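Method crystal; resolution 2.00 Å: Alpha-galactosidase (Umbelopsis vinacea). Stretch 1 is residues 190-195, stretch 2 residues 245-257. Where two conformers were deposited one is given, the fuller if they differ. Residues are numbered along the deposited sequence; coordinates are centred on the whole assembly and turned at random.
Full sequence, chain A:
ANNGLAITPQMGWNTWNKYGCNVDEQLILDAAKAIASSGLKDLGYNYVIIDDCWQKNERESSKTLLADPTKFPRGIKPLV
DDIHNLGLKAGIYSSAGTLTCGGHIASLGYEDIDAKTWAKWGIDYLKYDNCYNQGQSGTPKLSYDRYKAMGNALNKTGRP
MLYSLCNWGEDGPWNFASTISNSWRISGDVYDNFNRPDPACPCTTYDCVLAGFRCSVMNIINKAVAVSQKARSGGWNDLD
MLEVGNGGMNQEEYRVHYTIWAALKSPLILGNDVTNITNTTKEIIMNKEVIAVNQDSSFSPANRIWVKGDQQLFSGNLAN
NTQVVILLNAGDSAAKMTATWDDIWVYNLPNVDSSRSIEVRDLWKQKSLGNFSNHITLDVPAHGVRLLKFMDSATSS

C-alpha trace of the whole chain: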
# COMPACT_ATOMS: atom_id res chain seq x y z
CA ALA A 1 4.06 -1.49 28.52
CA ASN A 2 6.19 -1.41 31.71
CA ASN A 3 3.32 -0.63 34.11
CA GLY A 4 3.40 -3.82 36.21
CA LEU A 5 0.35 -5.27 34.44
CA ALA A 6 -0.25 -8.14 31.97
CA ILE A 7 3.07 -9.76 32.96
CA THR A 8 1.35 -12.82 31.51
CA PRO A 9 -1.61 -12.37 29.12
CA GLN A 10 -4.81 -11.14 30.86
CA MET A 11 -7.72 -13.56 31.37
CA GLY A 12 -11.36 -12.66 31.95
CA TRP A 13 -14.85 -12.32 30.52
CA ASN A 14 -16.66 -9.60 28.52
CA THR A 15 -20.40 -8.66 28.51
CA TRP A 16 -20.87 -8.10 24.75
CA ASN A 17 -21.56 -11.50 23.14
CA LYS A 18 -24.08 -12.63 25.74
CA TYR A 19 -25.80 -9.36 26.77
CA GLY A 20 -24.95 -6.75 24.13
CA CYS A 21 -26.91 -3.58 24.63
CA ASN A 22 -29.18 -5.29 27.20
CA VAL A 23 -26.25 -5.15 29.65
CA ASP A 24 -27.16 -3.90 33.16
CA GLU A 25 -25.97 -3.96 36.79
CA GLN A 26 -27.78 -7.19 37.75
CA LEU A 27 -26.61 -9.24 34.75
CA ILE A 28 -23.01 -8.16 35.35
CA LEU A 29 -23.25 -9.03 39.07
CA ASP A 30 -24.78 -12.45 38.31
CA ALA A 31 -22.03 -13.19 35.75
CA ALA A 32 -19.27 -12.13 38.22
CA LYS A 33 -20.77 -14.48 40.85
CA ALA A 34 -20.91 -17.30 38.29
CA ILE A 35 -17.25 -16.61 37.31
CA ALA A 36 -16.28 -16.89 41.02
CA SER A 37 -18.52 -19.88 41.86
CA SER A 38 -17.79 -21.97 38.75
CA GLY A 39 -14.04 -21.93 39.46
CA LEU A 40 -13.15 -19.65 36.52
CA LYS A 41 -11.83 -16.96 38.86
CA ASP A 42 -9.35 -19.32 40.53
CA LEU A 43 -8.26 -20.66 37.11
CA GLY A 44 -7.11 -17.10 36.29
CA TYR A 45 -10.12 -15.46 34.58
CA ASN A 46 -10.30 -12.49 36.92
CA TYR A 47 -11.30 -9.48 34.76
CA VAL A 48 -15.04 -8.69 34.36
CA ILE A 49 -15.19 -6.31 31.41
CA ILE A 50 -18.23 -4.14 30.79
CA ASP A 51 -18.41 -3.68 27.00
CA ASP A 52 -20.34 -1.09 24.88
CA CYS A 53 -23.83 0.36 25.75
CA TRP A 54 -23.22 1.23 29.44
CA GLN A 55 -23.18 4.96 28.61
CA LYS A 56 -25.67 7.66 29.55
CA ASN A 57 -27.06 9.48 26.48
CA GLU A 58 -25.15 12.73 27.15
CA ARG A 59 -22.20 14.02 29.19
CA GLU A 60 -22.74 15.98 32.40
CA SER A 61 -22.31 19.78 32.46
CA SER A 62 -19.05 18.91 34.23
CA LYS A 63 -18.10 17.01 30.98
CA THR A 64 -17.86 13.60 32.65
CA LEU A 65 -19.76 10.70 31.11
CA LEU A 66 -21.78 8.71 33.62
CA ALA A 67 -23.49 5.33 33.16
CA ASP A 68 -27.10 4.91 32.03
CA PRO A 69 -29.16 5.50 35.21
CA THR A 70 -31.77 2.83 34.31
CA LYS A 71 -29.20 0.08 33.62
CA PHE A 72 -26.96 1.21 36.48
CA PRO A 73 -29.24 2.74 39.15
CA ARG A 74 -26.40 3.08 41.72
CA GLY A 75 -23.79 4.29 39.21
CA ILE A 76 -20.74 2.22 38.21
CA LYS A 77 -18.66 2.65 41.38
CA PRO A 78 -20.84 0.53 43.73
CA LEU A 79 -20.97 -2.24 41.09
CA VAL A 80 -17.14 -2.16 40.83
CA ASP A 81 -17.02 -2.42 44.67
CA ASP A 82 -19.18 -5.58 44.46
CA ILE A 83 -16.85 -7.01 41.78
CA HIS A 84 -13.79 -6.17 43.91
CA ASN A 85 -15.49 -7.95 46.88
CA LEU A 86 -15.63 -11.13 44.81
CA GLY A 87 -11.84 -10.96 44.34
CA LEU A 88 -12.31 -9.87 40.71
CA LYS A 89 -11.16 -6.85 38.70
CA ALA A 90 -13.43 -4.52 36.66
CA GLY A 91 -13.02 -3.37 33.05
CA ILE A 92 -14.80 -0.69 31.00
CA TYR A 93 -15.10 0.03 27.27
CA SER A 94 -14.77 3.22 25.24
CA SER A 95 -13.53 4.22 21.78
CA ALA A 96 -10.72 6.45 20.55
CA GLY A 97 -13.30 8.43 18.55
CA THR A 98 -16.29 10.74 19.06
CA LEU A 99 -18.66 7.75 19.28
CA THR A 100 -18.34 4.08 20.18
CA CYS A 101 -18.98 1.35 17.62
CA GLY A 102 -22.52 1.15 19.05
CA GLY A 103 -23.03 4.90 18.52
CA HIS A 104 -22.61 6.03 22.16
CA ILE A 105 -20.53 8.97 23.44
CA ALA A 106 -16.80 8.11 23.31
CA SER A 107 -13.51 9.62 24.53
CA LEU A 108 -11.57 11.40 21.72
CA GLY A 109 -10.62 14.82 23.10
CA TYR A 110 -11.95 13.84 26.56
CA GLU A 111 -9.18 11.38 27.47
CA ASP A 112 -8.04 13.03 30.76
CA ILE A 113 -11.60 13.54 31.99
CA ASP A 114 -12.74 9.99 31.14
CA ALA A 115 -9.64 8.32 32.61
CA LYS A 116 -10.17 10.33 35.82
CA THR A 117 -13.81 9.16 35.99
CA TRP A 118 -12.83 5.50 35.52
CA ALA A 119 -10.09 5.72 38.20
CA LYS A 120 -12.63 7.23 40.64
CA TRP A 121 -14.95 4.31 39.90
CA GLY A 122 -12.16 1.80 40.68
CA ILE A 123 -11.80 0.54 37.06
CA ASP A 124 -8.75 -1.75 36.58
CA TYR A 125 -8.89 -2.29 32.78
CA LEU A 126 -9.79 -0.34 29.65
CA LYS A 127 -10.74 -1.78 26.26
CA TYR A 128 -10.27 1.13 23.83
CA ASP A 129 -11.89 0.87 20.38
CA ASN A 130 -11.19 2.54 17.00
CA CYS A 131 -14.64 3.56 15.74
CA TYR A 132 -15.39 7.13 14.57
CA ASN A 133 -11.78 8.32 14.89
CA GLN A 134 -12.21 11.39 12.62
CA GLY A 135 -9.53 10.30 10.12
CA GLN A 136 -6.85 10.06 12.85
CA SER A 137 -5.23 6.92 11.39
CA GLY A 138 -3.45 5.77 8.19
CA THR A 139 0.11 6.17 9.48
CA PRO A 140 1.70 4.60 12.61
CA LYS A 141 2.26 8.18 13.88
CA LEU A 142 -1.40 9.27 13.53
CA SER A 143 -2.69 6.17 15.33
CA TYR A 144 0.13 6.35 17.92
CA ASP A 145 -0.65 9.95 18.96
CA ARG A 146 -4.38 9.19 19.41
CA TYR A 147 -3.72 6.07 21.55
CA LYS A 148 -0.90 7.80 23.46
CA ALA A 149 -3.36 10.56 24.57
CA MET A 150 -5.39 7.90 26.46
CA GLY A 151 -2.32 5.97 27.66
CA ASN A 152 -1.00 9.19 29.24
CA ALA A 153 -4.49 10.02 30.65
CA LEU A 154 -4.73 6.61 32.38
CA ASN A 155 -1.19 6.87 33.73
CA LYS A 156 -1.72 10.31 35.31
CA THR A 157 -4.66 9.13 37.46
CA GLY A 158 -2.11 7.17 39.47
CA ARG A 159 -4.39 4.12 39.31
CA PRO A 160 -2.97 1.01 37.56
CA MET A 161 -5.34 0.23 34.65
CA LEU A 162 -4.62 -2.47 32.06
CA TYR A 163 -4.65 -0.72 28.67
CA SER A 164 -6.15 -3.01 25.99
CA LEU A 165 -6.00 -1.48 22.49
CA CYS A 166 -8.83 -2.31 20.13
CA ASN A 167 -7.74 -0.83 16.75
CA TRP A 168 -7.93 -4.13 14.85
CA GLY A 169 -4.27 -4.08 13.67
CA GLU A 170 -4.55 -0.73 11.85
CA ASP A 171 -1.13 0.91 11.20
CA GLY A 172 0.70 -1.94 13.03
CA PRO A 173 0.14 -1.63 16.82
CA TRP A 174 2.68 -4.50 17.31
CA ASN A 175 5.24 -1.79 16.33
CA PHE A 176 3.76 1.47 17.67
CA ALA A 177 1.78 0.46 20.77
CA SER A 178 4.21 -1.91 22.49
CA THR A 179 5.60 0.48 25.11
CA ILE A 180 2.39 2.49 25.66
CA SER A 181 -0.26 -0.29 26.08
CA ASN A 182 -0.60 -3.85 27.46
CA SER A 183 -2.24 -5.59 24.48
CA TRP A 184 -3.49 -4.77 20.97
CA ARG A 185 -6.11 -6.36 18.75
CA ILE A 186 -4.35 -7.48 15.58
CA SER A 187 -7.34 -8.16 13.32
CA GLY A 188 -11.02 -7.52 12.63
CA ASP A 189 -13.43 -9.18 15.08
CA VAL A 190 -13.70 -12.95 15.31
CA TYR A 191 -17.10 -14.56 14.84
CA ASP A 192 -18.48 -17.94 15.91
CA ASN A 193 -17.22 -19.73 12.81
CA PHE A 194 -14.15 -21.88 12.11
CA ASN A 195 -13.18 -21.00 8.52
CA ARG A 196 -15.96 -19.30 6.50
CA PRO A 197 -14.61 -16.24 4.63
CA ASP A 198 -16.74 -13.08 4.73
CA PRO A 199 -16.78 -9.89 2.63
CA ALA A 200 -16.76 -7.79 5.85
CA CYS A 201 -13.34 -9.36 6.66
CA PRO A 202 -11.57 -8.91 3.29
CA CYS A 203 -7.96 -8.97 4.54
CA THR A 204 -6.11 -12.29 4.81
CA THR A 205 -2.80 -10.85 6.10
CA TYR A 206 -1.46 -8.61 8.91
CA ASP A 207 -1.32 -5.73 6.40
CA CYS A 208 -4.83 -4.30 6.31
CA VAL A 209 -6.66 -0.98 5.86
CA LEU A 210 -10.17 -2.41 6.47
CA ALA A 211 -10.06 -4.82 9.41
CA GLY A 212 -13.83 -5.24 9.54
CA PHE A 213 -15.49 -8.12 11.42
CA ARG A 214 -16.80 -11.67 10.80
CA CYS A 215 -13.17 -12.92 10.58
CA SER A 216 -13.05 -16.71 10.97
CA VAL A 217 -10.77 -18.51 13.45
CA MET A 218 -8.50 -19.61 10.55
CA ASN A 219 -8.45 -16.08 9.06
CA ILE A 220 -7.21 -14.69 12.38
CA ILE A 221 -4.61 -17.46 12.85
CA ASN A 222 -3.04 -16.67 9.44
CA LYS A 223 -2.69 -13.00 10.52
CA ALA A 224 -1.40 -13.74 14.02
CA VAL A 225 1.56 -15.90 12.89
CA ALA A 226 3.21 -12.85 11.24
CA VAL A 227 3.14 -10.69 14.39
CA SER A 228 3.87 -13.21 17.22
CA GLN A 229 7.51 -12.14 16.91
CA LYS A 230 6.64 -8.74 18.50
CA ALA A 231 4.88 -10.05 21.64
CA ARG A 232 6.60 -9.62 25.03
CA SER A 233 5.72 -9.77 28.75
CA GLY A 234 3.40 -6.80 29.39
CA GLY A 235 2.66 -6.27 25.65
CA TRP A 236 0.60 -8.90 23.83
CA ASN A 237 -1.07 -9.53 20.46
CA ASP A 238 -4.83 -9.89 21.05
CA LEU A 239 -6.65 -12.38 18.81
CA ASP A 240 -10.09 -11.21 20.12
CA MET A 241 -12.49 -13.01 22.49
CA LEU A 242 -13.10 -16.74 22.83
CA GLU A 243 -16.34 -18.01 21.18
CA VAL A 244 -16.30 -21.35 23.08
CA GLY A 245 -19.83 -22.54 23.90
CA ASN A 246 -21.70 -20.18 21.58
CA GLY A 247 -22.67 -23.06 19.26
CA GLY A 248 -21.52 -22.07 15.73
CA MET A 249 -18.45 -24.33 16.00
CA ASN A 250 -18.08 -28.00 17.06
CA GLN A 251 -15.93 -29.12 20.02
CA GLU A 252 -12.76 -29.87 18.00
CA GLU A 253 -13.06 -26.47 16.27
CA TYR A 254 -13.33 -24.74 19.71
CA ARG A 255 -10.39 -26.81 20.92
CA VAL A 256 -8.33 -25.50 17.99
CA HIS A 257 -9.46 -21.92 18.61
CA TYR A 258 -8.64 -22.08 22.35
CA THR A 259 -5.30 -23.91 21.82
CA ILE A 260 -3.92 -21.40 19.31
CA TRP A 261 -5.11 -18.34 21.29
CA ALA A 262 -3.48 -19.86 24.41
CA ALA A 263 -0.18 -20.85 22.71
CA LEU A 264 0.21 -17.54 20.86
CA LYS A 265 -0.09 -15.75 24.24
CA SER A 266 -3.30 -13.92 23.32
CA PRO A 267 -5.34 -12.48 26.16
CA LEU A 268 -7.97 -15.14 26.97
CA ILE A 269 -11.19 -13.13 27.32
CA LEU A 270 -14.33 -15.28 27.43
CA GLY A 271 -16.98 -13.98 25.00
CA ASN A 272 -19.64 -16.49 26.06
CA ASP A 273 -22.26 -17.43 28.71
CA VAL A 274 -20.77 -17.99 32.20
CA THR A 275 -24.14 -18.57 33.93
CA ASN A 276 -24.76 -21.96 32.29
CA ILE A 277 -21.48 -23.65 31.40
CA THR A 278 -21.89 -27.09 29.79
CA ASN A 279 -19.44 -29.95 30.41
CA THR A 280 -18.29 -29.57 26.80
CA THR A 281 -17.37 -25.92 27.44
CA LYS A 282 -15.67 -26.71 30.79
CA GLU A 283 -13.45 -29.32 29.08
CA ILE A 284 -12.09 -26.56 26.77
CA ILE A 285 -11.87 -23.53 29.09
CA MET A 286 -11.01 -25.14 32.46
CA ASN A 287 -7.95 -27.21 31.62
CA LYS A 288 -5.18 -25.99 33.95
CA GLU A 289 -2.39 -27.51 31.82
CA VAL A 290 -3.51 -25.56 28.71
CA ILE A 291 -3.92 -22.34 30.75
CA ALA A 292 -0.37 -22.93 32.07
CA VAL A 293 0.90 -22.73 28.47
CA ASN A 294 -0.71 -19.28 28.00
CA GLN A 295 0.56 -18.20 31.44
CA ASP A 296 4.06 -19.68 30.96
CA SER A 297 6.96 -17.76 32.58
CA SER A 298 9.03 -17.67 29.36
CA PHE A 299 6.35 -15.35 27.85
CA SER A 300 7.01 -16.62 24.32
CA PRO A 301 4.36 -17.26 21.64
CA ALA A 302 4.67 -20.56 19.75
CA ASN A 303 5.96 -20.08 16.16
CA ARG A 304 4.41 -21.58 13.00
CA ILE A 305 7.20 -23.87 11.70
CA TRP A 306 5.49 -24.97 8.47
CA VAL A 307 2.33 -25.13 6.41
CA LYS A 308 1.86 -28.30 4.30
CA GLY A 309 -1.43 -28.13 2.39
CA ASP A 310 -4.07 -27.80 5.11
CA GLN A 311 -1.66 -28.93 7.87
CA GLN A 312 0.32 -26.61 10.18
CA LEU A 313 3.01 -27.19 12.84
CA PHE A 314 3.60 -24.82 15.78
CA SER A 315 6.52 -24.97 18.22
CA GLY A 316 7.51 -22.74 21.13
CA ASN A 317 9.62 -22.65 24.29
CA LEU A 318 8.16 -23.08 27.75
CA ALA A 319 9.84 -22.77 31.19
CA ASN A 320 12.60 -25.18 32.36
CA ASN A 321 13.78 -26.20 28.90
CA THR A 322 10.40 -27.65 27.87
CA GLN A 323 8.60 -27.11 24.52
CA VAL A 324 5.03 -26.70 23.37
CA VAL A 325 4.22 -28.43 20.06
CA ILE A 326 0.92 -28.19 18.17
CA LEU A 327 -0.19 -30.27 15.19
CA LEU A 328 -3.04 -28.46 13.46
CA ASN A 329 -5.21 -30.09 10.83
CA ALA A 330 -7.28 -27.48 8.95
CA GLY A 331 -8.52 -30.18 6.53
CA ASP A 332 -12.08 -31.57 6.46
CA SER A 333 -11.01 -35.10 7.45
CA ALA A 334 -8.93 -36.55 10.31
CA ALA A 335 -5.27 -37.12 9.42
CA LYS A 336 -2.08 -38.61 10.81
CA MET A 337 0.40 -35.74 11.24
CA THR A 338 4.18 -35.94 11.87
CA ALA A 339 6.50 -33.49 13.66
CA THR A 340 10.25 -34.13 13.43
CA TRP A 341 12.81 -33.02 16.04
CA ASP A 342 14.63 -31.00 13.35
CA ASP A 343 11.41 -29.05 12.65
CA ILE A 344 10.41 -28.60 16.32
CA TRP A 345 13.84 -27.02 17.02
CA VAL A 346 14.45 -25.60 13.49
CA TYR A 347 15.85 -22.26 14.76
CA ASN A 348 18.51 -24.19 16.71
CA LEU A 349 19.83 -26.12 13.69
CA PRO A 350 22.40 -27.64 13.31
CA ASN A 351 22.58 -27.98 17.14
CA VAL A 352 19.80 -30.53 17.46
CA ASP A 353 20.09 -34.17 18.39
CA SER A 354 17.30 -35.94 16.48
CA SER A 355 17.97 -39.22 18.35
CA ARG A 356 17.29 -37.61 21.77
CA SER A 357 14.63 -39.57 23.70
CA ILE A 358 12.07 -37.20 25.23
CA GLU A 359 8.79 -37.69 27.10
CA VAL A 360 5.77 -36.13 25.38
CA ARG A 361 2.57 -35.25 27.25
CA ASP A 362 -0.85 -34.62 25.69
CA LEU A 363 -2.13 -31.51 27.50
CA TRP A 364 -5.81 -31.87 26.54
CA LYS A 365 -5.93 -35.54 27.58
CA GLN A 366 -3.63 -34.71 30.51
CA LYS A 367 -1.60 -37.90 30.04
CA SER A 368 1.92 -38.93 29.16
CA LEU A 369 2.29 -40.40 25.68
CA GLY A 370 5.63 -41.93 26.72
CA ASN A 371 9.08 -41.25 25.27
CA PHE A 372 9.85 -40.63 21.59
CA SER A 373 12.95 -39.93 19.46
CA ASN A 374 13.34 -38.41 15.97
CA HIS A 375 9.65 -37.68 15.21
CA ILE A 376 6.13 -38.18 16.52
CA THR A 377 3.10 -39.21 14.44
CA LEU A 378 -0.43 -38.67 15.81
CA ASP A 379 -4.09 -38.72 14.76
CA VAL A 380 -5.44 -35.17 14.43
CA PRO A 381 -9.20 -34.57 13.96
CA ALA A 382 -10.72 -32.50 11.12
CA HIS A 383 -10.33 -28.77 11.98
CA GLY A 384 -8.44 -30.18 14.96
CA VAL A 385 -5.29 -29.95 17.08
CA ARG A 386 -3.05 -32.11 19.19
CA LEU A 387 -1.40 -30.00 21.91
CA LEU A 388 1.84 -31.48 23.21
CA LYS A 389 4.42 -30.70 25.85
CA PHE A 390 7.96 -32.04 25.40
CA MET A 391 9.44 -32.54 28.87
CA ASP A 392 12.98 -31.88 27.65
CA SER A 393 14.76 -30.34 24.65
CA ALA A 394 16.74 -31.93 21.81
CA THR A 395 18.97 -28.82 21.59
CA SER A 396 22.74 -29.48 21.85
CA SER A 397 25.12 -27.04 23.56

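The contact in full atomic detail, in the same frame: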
# COMPACT_ATOMS: atom_id res chain seq x y z
N VAL A 190 -13.36 -11.56 15.53
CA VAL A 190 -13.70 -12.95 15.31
C VAL A 190 -15.23 -13.09 15.31
O VAL A 190 -15.93 -12.24 15.85
CB VAL A 190 -13.03 -13.87 16.40
CG1 VAL A 190 -13.71 -13.70 17.81
CG2 VAL A 190 -13.00 -15.33 15.95
N TYR A 191 -15.73 -14.12 14.64
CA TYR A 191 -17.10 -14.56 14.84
C TYR A 191 -17.15 -16.06 15.09
O TYR A 191 -16.11 -16.75 14.97
CB TYR A 191 -18.05 -14.13 13.72
CG TYR A 191 -17.92 -14.81 12.37
CD1 TYR A 191 -16.67 -15.00 11.74
CD2 TYR A 191 -19.07 -15.20 11.67
CE1 TYR A 191 -16.59 -15.59 10.44
CE2 TYR A 191 -19.01 -15.76 10.42
CZ TYR A 191 -17.77 -15.96 9.80
OH TYR A 191 -17.77 -16.53 8.55
N ASP A 192 -18.33 -16.56 15.43
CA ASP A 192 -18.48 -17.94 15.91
C ASP A 192 -18.47 -18.89 14.72
O ASP A 192 -19.49 -19.55 14.42
CB ASP A 192 -19.77 -18.06 16.73
CG ASP A 192 -19.85 -19.35 17.53
OD1 ASP A 192 -18.84 -20.09 17.63
OD2 ASP A 192 -20.95 -19.64 18.04
N ASN A 193 -17.34 -18.96 14.03
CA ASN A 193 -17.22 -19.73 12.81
C ASN A 193 -15.78 -20.12 12.52
O ASN A 193 -14.87 -19.27 12.58
CB ASN A 193 -17.80 -18.92 11.65
CG ASN A 193 -18.04 -19.76 10.41
OD1 ASN A 193 -17.09 -20.29 9.83
ND2 ASN A 193 -19.31 -19.89 10.00
N PHE A 194 -15.54 -21.39 12.18
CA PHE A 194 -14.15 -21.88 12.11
C PHE A 194 -13.35 -21.37 10.91
O PHE A 194 -12.17 -21.02 11.06
CB PHE A 194 -14.06 -23.42 12.19
CG PHE A 194 -12.63 -23.94 12.22
CD1 PHE A 194 -11.87 -23.84 13.40
CD2 PHE A 194 -12.04 -24.47 11.08
CE1 PHE A 194 -10.54 -24.30 13.44
CE2 PHE A 194 -10.72 -24.94 11.09
CZ PHE A 194 -9.96 -24.86 12.29
N ASN A 195 -13.96 -21.35 9.72
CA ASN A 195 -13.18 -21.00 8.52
C ASN A 195 -13.93 -20.31 7.37
O ASN A 195 -13.36 -20.09 6.29
CB ASN A 195 -12.42 -22.24 8.03
CG ASN A 195 -13.35 -23.33 7.49
OD1 ASN A 195 -14.55 -23.11 7.33
ND2 ASN A 195 -12.79 -24.49 7.20
N GLY A 245 -18.52 -22.32 23.28
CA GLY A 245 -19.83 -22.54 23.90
C GLY A 245 -20.96 -21.85 23.18
O GLY A 245 -22.14 -22.12 23.47
N ASN A 246 -20.64 -20.94 22.27
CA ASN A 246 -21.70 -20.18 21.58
C ASN A 246 -22.48 -20.99 20.54
O ASN A 246 -23.64 -20.66 20.23
CB ASN A 246 -21.19 -18.82 21.06
CG ASN A 246 -20.82 -17.86 22.20
OD1 ASN A 246 -21.30 -18.00 23.34
ND2 ASN A 246 -19.94 -16.89 21.90
N GLY A 247 -21.89 -22.07 20.03
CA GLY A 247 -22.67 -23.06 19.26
C GLY A 247 -22.44 -23.13 17.75
O GLY A 247 -22.87 -24.08 17.11
N GLY A 248 -21.77 -22.12 17.18
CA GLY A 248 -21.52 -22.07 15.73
C GLY A 248 -20.30 -22.87 15.30
O GLY A 248 -20.03 -23.01 14.11
N MET A 249 -19.55 -23.40 16.27
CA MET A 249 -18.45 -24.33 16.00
C MET A 249 -18.67 -25.63 16.78
O MET A 249 -19.38 -25.63 17.78
CB MET A 249 -17.10 -23.71 16.42
CG MET A 249 -16.70 -22.46 15.63
SD MET A 249 -15.02 -21.92 16.06
CE MET A 249 -15.33 -20.27 16.71
N ASN A 250 -18.06 -26.72 16.32
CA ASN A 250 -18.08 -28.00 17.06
C ASN A 250 -16.96 -28.03 18.12
O ASN A 250 -16.17 -27.08 18.21
CB ASN A 250 -18.04 -29.21 16.10
CG ASN A 250 -16.71 -29.33 15.35
OD1 ASN A 250 -15.65 -29.05 15.89
ND2 ASN A 250 -16.78 -29.82 14.10
N GLN A 251 -16.90 -29.09 18.93
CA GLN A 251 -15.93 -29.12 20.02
C GLN A 251 -14.46 -29.10 19.55
O GLN A 251 -13.63 -28.42 20.15
CB GLN A 251 -16.18 -30.23 21.05
CG GLN A 251 -15.56 -29.88 22.42
CD GLN A 251 -15.32 -31.09 23.32
OE1 GLN A 251 -15.15 -32.20 22.86
NE2 GLN A 251 -15.29 -30.84 24.63
N GLU A 252 -14.15 -29.85 18.50
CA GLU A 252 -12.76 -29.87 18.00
C GLU A 252 -12.36 -28.51 17.41
O GLU A 252 -11.21 -28.06 17.56
CB GLU A 252 -12.54 -31.01 16.98
CG GLU A 252 -12.60 -32.44 17.61
CD GLU A 252 -11.71 -32.61 18.86
OE1 GLU A 252 -10.57 -32.11 18.86
OE2 GLU A 252 -12.17 -33.23 19.86
N GLU A 253 -13.30 -27.84 16.74
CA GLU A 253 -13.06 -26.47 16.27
C GLU A 253 -12.78 -25.49 17.43
O GLU A 253 -11.86 -24.71 17.35
CB GLU A 253 -14.22 -25.97 15.42
CG GLU A 253 -14.25 -26.64 14.05
CD GLU A 253 -15.55 -26.38 13.27
OE1 GLU A 253 -16.59 -26.00 13.86
OE2 GLU A 253 -15.50 -26.57 12.05
N TYR A 254 -13.60 -25.54 18.50
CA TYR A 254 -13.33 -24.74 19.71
C TYR A 254 -12.01 -25.11 20.36
O TYR A 254 -11.30 -24.23 20.89
CB TYR A 254 -14.45 -24.87 20.75
CG TYR A 254 -15.70 -24.10 20.38
CD1 TYR A 254 -15.61 -22.81 19.81
CD2 TYR A 254 -16.97 -24.65 20.58
CE1 TYR A 254 -16.77 -22.10 19.45
CE2 TYR A 254 -18.14 -23.95 20.23
CZ TYR A 254 -18.03 -22.68 19.67
OH TYR A 254 -19.18 -22.00 19.30
N ARG A 255 -11.67 -26.40 20.35
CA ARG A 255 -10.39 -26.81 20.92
C ARG A 255 -9.23 -26.16 20.15
O ARG A 255 -8.25 -25.71 20.74
CB ARG A 255 -10.25 -28.34 20.95
CG ARG A 255 -9.03 -28.80 21.76
CD ARG A 255 -8.73 -30.28 21.51
NE ARG A 255 -9.90 -31.14 21.72
CZ ARG A 255 -10.40 -31.48 22.91
NH1 ARG A 255 -9.85 -31.01 24.04
NH2 ARG A 255 -11.46 -32.29 22.97
N VAL A 256 -9.35 -26.12 18.82
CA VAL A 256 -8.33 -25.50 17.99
C VAL A 256 -8.19 -24.01 18.30
O VAL A 256 -7.09 -23.50 18.53
CB VAL A 256 -8.62 -25.72 16.48
CG1 VAL A 256 -7.58 -24.97 15.58
CG2 VAL A 256 -8.59 -27.16 16.20
N HIS A 257 -9.33 -23.34 18.31
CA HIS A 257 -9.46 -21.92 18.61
C HIS A 257 -8.80 -21.61 19.96
O HIS A 257 -7.87 -20.80 20.03
CB HIS A 257 -10.98 -21.63 18.56
CG HIS A 257 -11.42 -20.29 19.08
ND1 HIS A 257 -10.76 -19.11 18.80
CD2 HIS A 257 -12.52 -19.95 19.78
CE1 HIS A 257 -11.42 -18.10 19.35
NE2 HIS A 257 -12.50 -18.58 19.94
O HOH W 1 -17.72 -23.29 12.39

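Residues 190-195 form an irregular segment that lies against a glycine-rich loop, 245-250, and the first turns of the helix that begins at Gln251. The backbones come nearest at Asp192 and Gly248, whose CA atoms are 5.1 Å apart, and then at Phe194 and Glu253, where the CA atoms are separated by 6.3 Å. Together the two stretches bury 457 Å², most of it contributed around Asp192, Phe194 and Met249.

At the start of stretch 1, Val190 points toward the partner stretch but makes no close contact, and the side chain of Tyr191 is directed away. The carbonyl of Tyr191 nevertheless takes part: its O accepts a 2.7 Å hydrogen bond from Asn193 N, closing a tight turn around Asp192, and lies 4.0 Å from Met249 CE.

Asp192 is the polar centre of the contact. Its CA-to-CB bond runs sideways, but with chi1 in the t well the carboxylate reaches the loop, where its two oxygens have different partners. OD1 accepts a short hydrogen bond from Tyr254 OH (2.6 Å), approaching the tyrosine ring at its edge, as expected for an acceptor of the phenolic proton. OD2 accepts from Gly248 N at 2.7 Å. Gly247 N is also near OD2, at 3.3 Å, but the angle is poor; this amide instead donates to Tyr254 OH over 2.8 Å. The hydroxyl thus accepts from the loop backbone while giving its proton to Asp192, and so links the helix, the loop and stretch 1. A weak bond from Met249 N to Tyr254 OH (3.4 Å) adds to this arrangement. Close approach of the main chains depends on Gly248: its CA makes a CA-H...O contact of 3.5 Å with Asp192 O, and a CB in its place would lie only 2.3 Å from that same oxygen.

The side chain of Asn193 turns away from the loop, leaving its backbone to meet Met249, with N 3.6 Å from CE. The methionine side chain starts sideways, yet its end extends along stretch 1, and CE also comes within 3.6 Å of Asp192 OD1.

Phe194 provides the main apolar contact. Its side chain points toward stretch 2, where CB lies 4.3 Å from Met249 SD and the ring edge meets Val256, with CE1 3.7 Å from CG1. Phe194 CB also approaches Glu253 OE2 at 3.5 Å. Glu253 is held in place by reciprocal bonds at the helix start: Asn250 OD1, at the N-cap, accepts from Glu253 N (2.8 Å), while Glu253 OE1 accepts from Asn250 N (3.0 Å). The backbone of Phe194 is joined to stretch 2 through a water, which accepts from Phe194 N at 2.9 Å and lies 2.9 Å from Gly248 O. Beyond this point the chain leaves the interface, and Asn195 makes no contact with stretch 2; its N donates a weak 3.3 Å bond back to Asn193 OD1.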